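Local coordinates for protein alkane monooxygenase (Geobacillus thermodenitrificans, PDB 3B9O) that belongs to the luciferase-like monooxygenase family, is built as a TIM barrel, and holds flavin mononucleotide in a pocket, at residues T96-F101 / V405-G410; T108-Y113 / K144-K149. One frame throughout, in Å; residues are numbered along the deposited sequence.

Contact 1. Residues T96-F101 / V405-G410; sequences TKHLAF and VDYEEG
His98 and Tyr407 face each other where the two backbones come nearest, their CA atoms 6.9 Å apart. Residues 96-99 form the loop leading into strand 100-106, whereas the segment 405-410 is irregular chain between helices 384-399 and 412-417. The backbones are joined indirectly by one water, which donates to Lys97 O at 3.0 Å and to Gly410 O.

The two side chains run in opposite senses, and each ring lies over the other's CB. His98 CB sits over the centre of the Tyr407 ring, 3.4 Å from its centroid, while Tyr407 CB covers the imidazole off-centre, 3.6 Å from that centroid. Both residues hold CG anti to the carbonyl carbon (chi1 -65° in His98, -72° in Tyr407), which sets each ring beside its own backbone N and facing the other's CB. The planes are 20° from parallel but displaced so far that little of one ring covers the other, and the contact is a reciprocal pair of CH-pi interactions more than a ring stack. Lys97 CG lies on the other face of the imidazole.

In the TIM barrel of this luciferase-like family, strand 100-106 is one of the parallel core strands, and the contact lays the C-terminal chain against its N-terminal end. Tyr407 OH reaches Phe51 O, a hydrogen bond just ahead of the neighbouring strand 53-57, and Glu47 of helix 36-48 accepts from the backbone N of Lys97, His98 and Leu99.

On the solvent side the Glu409 carboxylate stands nearly perpendicular to the imidazole, with OE1 3.1 Å from His98 CE1 at the ring edge. Its OE2 packs on Lys97 CE, but Lys97 NZ remains 4.1 Å from Glu409 OE2, too far for a salt bridge.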
loop_
_atom_site.group_PDB
_atom_site.type_symbol
_atom_site.label_atom_id
_atom_site.label_comp_id
_atom_site.label_asym_id
_atom_site.label_seq_id
_atom_site.Cartn_x
_atom_site.Cartn_y
_atom_site.Cartn_z
ATOM N N THR A 96 -4.502 -1.159 19.237
ATOM C CA THR A 96 -4.459 0.250 18.828
ATOM C C THR A 96 -5.849 0.910 18.750
ATOM O O THR A 96 -6.860 0.227 18.578
ATOM C CB THR A 96 -3.725 0.419 17.442
ATOM O OG1 THR A 96 -4.413 -0.371 16.461
ATOM C CG2 THR A 96 -2.262 -0.034 17.507
ATOM N N LYS A 97 -5.884 2.246 18.907
ATOM C CA LYS A 97 -7.116 3.008 18.883
ATOM C C LYS A 97 -7.397 3.713 17.554
ATOM O O LYS A 97 -8.547 3.843 17.165
ATOM C CB LYS A 97 -7.099 4.043 20.020
ATOM C CG LYS A 97 -8.378 4.809 20.160
ATOM C CD LYS A 97 -8.281 5.811 21.312
ATOM C CE LYS A 97 -9.536 6.679 21.414
ATOM N NZ LYS A 97 -9.345 7.664 22.540
ATOM N N HIS A 98 -6.340 4.206 16.901
ATOM C CA HIS A 98 -6.441 5.088 15.737
ATOM C C HIS A 98 -5.673 4.623 14.522
ATOM O O HIS A 98 -6.068 4.940 13.408
ATOM C CB HIS A 98 -5.853 6.447 16.095
ATOM C CG HIS A 98 -6.613 7.165 17.148
ATOM N ND1 HIS A 98 -7.884 7.645 16.930
ATOM C CD2 HIS A 98 -6.279 7.508 18.421
ATOM C CE1 HIS A 98 -8.320 8.230 18.035
ATOM N NE2 HIS A 98 -7.359 8.183 18.942
ATOM N N LEU A 99 -4.557 3.921 14.738
ATOM C CA LEU A 99 -3.754 3.412 13.634
ATOM C C LEU A 99 -4.633 2.647 12.622
ATOM O O LEU A 99 -5.439 1.776 13.012
ATOM C CB LEU A 99 -2.612 2.537 14.149
ATOM C CG LEU A 99 -1.590 2.036 13.087
ATOM C CD1 LEU A 99 -0.614 3.176 12.578
ATOM C CD2 LEU A 99 -0.778 0.869 13.635
ATOM N N ALA A 100 -4.514 3.004 11.342
ATOM C CA ALA A 100 -5.258 2.335 10.264
ATOM C C ALA A 100 -4.364 1.280 9.551
ATOM O O ALA A 100 -3.158 1.214 9.784
ATOM C CB ALA A 100 -5.787 3.358 9.246
ATOM N N PHE A 101 -4.954 0.488 8.657
ATOM C CA PHE A 101 -4.227 -0.656 8.057
ATOM C C PHE A 101 -4.597 -0.698 6.589
ATOM O O PHE A 101 -5.786 -0.799 6.262
ATOM C CB PHE A 101 -4.616 -1.970 8.757
ATOM C CG PHE A 101 -4.301 -1.960 10.224
ATOM C CD1 PHE A 101 -5.272 -1.557 11.151
ATOM C CD2 PHE A 101 -3.024 -2.224 10.671
ATOM C CE1 PHE A 101 -4.955 -1.480 12.504
ATOM C CE2 PHE A 101 -2.717 -2.160 12.031
ATOM C CZ PHE A 101 -3.670 -1.773 12.920
ATOM N N VAL A 405 0.151 16.188 16.097
ATOM C CA VAL A 405 0.629 15.915 17.437
ATOM C C VAL A 405 -0.214 14.859 18.129
ATOM O O VAL A 405 0.268 14.177 19.042
ATOM C CB VAL A 405 0.908 17.181 18.307
ATOM C CG1 VAL A 405 1.307 18.385 17.434
ATOM C CG2 VAL A 405 -0.187 17.494 19.177
ATOM N N ASP A 406 -1.451 14.700 17.663
ATOM C CA ASP A 406 -2.264 13.560 18.085
ATOM C C ASP A 406 -3.391 13.371 17.092
ATOM O O ASP A 406 -3.652 14.223 16.262
ATOM C CB ASP A 406 -2.816 13.756 19.500
ATOM C CG ASP A 406 -3.032 12.416 20.251
ATOM O OD1 ASP A 406 -2.994 11.320 19.636
ATOM O OD2 ASP A 406 -3.242 12.490 21.486
ATOM N N TYR A 407 -4.027 12.214 17.148
ATOM C CA TYR A 407 -4.972 11.792 16.106
ATOM C C TYR A 407 -6.300 12.547 16.126
ATOM O O TYR A 407 -6.773 12.924 17.208
ATOM C CB TYR A 407 -5.303 10.297 16.325
ATOM C CG TYR A 407 -4.185 9.344 15.983
ATOM C CD1 TYR A 407 -3.358 8.835 16.979
ATOM C CD2 TYR A 407 -3.982 8.921 14.673
ATOM C CE1 TYR A 407 -2.349 7.916 16.675
ATOM C CE2 TYR A 407 -2.972 8.018 14.350
ATOM C CZ TYR A 407 -2.160 7.522 15.364
ATOM O OH TYR A 407 -1.169 6.606 15.087
ATOM N N GLU A 408 -6.908 12.716 14.938
ATOM C CA GLU A 408 -8.313 13.163 14.836
ATOM C C GLU A 408 -9.229 11.974 15.122
ATOM O O GLU A 408 -8.861 10.810 14.879
ATOM C CB GLU A 408 -8.631 13.653 13.402
ATOM C CG GLU A 408 -7.841 14.832 12.882
ATOM C CD GLU A 408 -8.340 16.159 13.418
ATOM O OE1 GLU A 408 -9.579 16.336 13.514
ATOM O OE2 GLU A 408 -7.492 17.023 13.746
ATOM N N GLU A 409 -10.449 12.228 15.593
ATOM C CA GLU A 409 -11.307 11.072 15.793
ATOM C C GLU A 409 -12.073 10.702 14.541
ATOM O O GLU A 409 -12.328 11.542 13.645
ATOM C CB GLU A 409 -12.237 11.161 17.012
ATOM C CG GLU A 409 -12.542 9.740 17.609
ATOM C CD GLU A 409 -11.581 9.316 18.760
ATOM O OE1 GLU A 409 -10.635 10.078 19.096
ATOM O OE2 GLU A 409 -11.782 8.209 19.320
ATOM N N GLY A 410 -12.356 9.413 14.448
ATOM C CA GLY A 410 -13.173 8.920 13.376
ATOM C C GLY A 410 -12.532 7.761 12.630
ATOM O O GLY A 410 -11.483 7.220 13.005
HETATM O O HOH W 1 -10.222 5.572 15.365
#

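Contact 2. Residues T108-Y113 / K144-K149; sequences TYEHPY and KNFGIK
Tyr109 packs through its CB and ring against Phe146 and Ile148, which follow the end of helix 140-145. The close part of the contact is the Tyr109-Phe146 pair: Tyr109 CB stands over the centre of the Phe146 ring, 3.7 Å from the centroid and 12° off the normal, a CH-pi contact. The rings, 16° from parallel, are strongly offset, with centroids 4.9 Å apart. Ile148 closes the edge of the tyrosine instead, its CD1 3.8 Å from Tyr109 CD1 and its CG1 in the plane of the ring, while Thr108 CG2 lies over one face.

The solvent side is looser. Phe146 is exposed, and beyond Tyr109 it meets the Glu110 side chain, whose CG is 3.8 Å from Phe146 CE2. With CD anti to CA (chi2 169°), the glutamate chain runs out extended past the phenylalanine, its carboxylate plane nearly parallel to that of the ring.

A Schellman motif turns the chain here: Gly147, at positive phi, donates to Lys144 O, and Ile148 N to Asp143 O, which reverses the chain after Phe146 and brings Ile148 back beside Tyr109. Asp143 OD2 also bonds Tyr109 OH, tying the ring to the same helix. The contact thus joins the loop between strand 100-106 and helix 112-125 to the C-terminal end of helix 140-145, with Arg157 of helix 154-174 touching both Thr108 and Tyr109.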
loop_
_atom_site.group_PDB
_atom_site.type_symbol
_atom_site.label_atom_id
_atom_site.label_comp_id
_atom_site.label_asym_id
_atom_site.label_seq_id
_atom_site.Cartn_x
_atom_site.Cartn_y
_atom_site.Cartn_z
ATOM N N THR A 108 -6.723 -10.274 -9.370
ATOM C CA THR A 108 -6.482 -11.141 -10.523
ATOM C C THR A 108 -6.900 -12.597 -10.270
ATOM O O THR A 108 -7.315 -13.274 -11.219
ATOM C CB THR A 108 -5.030 -11.005 -11.010
ATOM O OG1 THR A 108 -4.767 -9.628 -11.288
ATOM C CG2 THR A 108 -4.771 -11.821 -12.281
ATOM N N TYR A 109 -6.827 -13.050 -9.002
ATOM C CA TYR A 109 -6.936 -14.495 -8.687
ATOM C C TYR A 109 -8.205 -14.908 -7.936
ATOM O O TYR A 109 -8.913 -15.813 -8.374
ATOM C CB TYR A 109 -5.641 -15.014 -7.984
ATOM C CG TYR A 109 -4.397 -14.648 -8.761
ATOM C CD1 TYR A 109 -4.152 -15.215 -10.026
ATOM C CD2 TYR A 109 -3.502 -13.690 -8.277
ATOM C CE1 TYR A 109 -3.038 -14.851 -10.780
ATOM C CE2 TYR A 109 -2.370 -13.315 -9.022
ATOM C CZ TYR A 109 -2.162 -13.898 -10.274
ATOM O OH TYR A 109 -1.060 -13.541 -11.010
ATOM N N GLU A 110 -8.527 -14.226 -6.842
ATOM C CA GLU A 110 -9.581 -14.716 -5.946
ATOM C C GLU A 110 -10.897 -13.922 -6.101
ATOM O O GLU A 110 -10.869 -12.700 -6.328
ATOM C CB GLU A 110 -9.077 -14.719 -4.490
ATOM C CG GLU A 110 -7.719 -15.466 -4.249
ATOM C CD GLU A 110 -7.158 -15.198 -2.848
ATOM O OE1 GLU A 110 -5.969 -14.756 -2.702
ATOM O OE2 GLU A 110 -7.939 -15.401 -1.886
ATOM N N HIS A 111 -12.029 -14.603 -5.945
ATOM C CA HIS A 111 -13.337 -14.043 -6.299
ATOM C C HIS A 111 -13.707 -12.860 -5.421
ATOM O O HIS A 111 -13.483 -12.894 -4.197
ATOM C CB HIS A 111 -14.430 -15.137 -6.247
ATOM C CG HIS A 111 -15.745 -14.702 -6.826
ATOM N ND1 HIS A 111 -16.121 -14.997 -8.123
ATOM C CD2 HIS A 111 -16.742 -13.949 -6.309
ATOM C CE1 HIS A 111 -17.309 -14.469 -8.369
ATOM N NE2 HIS A 111 -17.706 -13.818 -7.286
ATOM N N PRO A 112 -14.284 -11.803 -6.020
ATOM C CA PRO A 112 -14.709 -10.641 -5.228
ATOM C C PRO A 112 -15.727 -10.883 -4.107
ATOM O O PRO A 112 -15.767 -10.086 -3.185
ATOM C CB PRO A 112 -15.297 -9.673 -6.293
ATOM C CG PRO A 112 -15.616 -10.588 -7.457
ATOM C CD PRO A 112 -14.520 -11.580 -7.466
ATOM N N TYR A 113 -16.544 -11.933 -4.189
ATOM C CA TYR A 113 -17.614 -12.114 -3.188
ATOM C C TYR A 113 -16.988 -12.456 -1.842
ATOM O O TYR A 113 -17.456 -11.955 -0.818
ATOM C CB TYR A 113 -18.597 -13.204 -3.599
ATOM C CG TYR A 113 -19.899 -13.236 -2.826
ATOM C CD1 TYR A 113 -20.895 -12.277 -3.048
ATOM C CD2 TYR A 113 -20.154 -14.255 -1.928
ATOM C CE1 TYR A 113 -22.100 -12.339 -2.374
ATOM C CE2 TYR A 113 -21.384 -14.349 -1.259
ATOM C CZ TYR A 113 -22.342 -13.401 -1.496
ATOM O OH TYR A 113 -23.531 -13.449 -0.826
ATOM N N LYS A 144 0.010 -19.595 -12.677
ATOM C CA LYS A 144 0.162 -21.051 -12.750
ATOM C C LYS A 144 -0.473 -21.712 -11.517
ATOM O O LYS A 144 -1.200 -22.693 -11.640
ATOM C CB LYS A 144 1.639 -21.445 -12.807
ATOM C CG LYS A 144 2.420 -21.097 -14.097
ATOM C CD LYS A 144 3.932 -21.441 -13.912
ATOM C CE LYS A 144 4.252 -22.910 -14.315
ATOM N NZ LYS A 144 5.348 -23.594 -13.486
ATOM N N ASN A 145 -0.176 -21.169 -10.337
ATOM C CA ASN A 145 -0.634 -21.744 -9.066
ATOM C C ASN A 145 -2.100 -21.527 -8.674
ATOM O O ASN A 145 -2.626 -22.225 -7.807
ATOM C CB ASN A 145 0.294 -21.296 -7.957
ATOM C CG ASN A 145 1.598 -22.005 -8.027
ATOM O OD1 ASN A 145 1.622 -23.212 -8.268
ATOM N ND2 ASN A 145 2.695 -21.277 -7.880
ATOM N N PHE A 146 -2.742 -20.540 -9.285
ATOM C CA PHE A 146 -4.184 -20.408 -9.173
ATOM C C PHE A 146 -4.892 -21.096 -10.370
ATOM O O PHE A 146 -6.114 -21.014 -10.518
ATOM C CB PHE A 146 -4.590 -18.942 -8.993
ATOM C CG PHE A 146 -4.323 -18.404 -7.622
ATOM C CD1 PHE A 146 -3.090 -17.819 -7.318
ATOM C CD2 PHE A 146 -5.293 -18.505 -6.612
ATOM C CE1 PHE A 146 -2.838 -17.320 -6.038
ATOM C CE2 PHE A 146 -5.040 -18.007 -5.331
ATOM C CZ PHE A 146 -3.819 -17.416 -5.053
ATOM N N GLY A 147 -4.096 -21.793 -11.184
ATOM C CA GLY A 147 -4.542 -22.572 -12.339
ATOM C C GLY A 147 -5.351 -21.764 -13.340
ATOM O O GLY A 147 -6.318 -22.285 -13.919
ATOM N N ILE A 148 -4.987 -20.491 -13.526
ATOM C CA ILE A 148 -5.662 -19.631 -14.505
ATOM C C ILE A 148 -5.498 -20.271 -15.887
ATOM O O ILE A 148 -4.376 -20.589 -16.306
ATOM C CB ILE A 148 -5.119 -18.150 -14.537
ATOM C CG1 ILE A 148 -5.010 -17.519 -13.136
ATOM C CG2 ILE A 148 -5.935 -17.299 -15.517
ATOM C CD1 ILE A 148 -6.328 -17.304 -12.354
ATOM N N LYS A 149 -6.630 -20.483 -16.567
ATOM C CA LYS A 149 -6.646 -21.108 -17.904
ATOM C C LYS A 149 -6.253 -20.107 -19.011
ATOM O O LYS A 149 -5.353 -20.391 -19.812
ATOM C CB LYS A 149 -7.999 -21.798 -18.204
ATOM C CG LYS A 149 -9.259 -21.049 -17.725
ATOM C CD LYS A 149 -9.787 -21.576 -16.377
ATOM C CE LYS A 149 -10.356 -20.428 -15.512
ATOM N NZ LYS A 149 -9.277 -19.456 -15.090
#

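Both contacts lie at the surface, about 17 Å apart at their nearest atoms and on opposite sides of the chain's centre. They share strand 100-106: contact 1 involves the loop entering it and contact 2 the loop leaving it, so they mark opposite ends of one barrel strand. Contact 1 brings together segments 304 residues apart in sequence, whereas contact 2 is local, spanning 31. Each pairs two offset aromatic rings through a CB over a ring face, but in contact 1 this is reciprocal and edged by charged groups and a bridging water, while contact 2 is largely apolar. Thr108 of contact 2 has its side chain about 8 Å from the bound flavin mononucleotide.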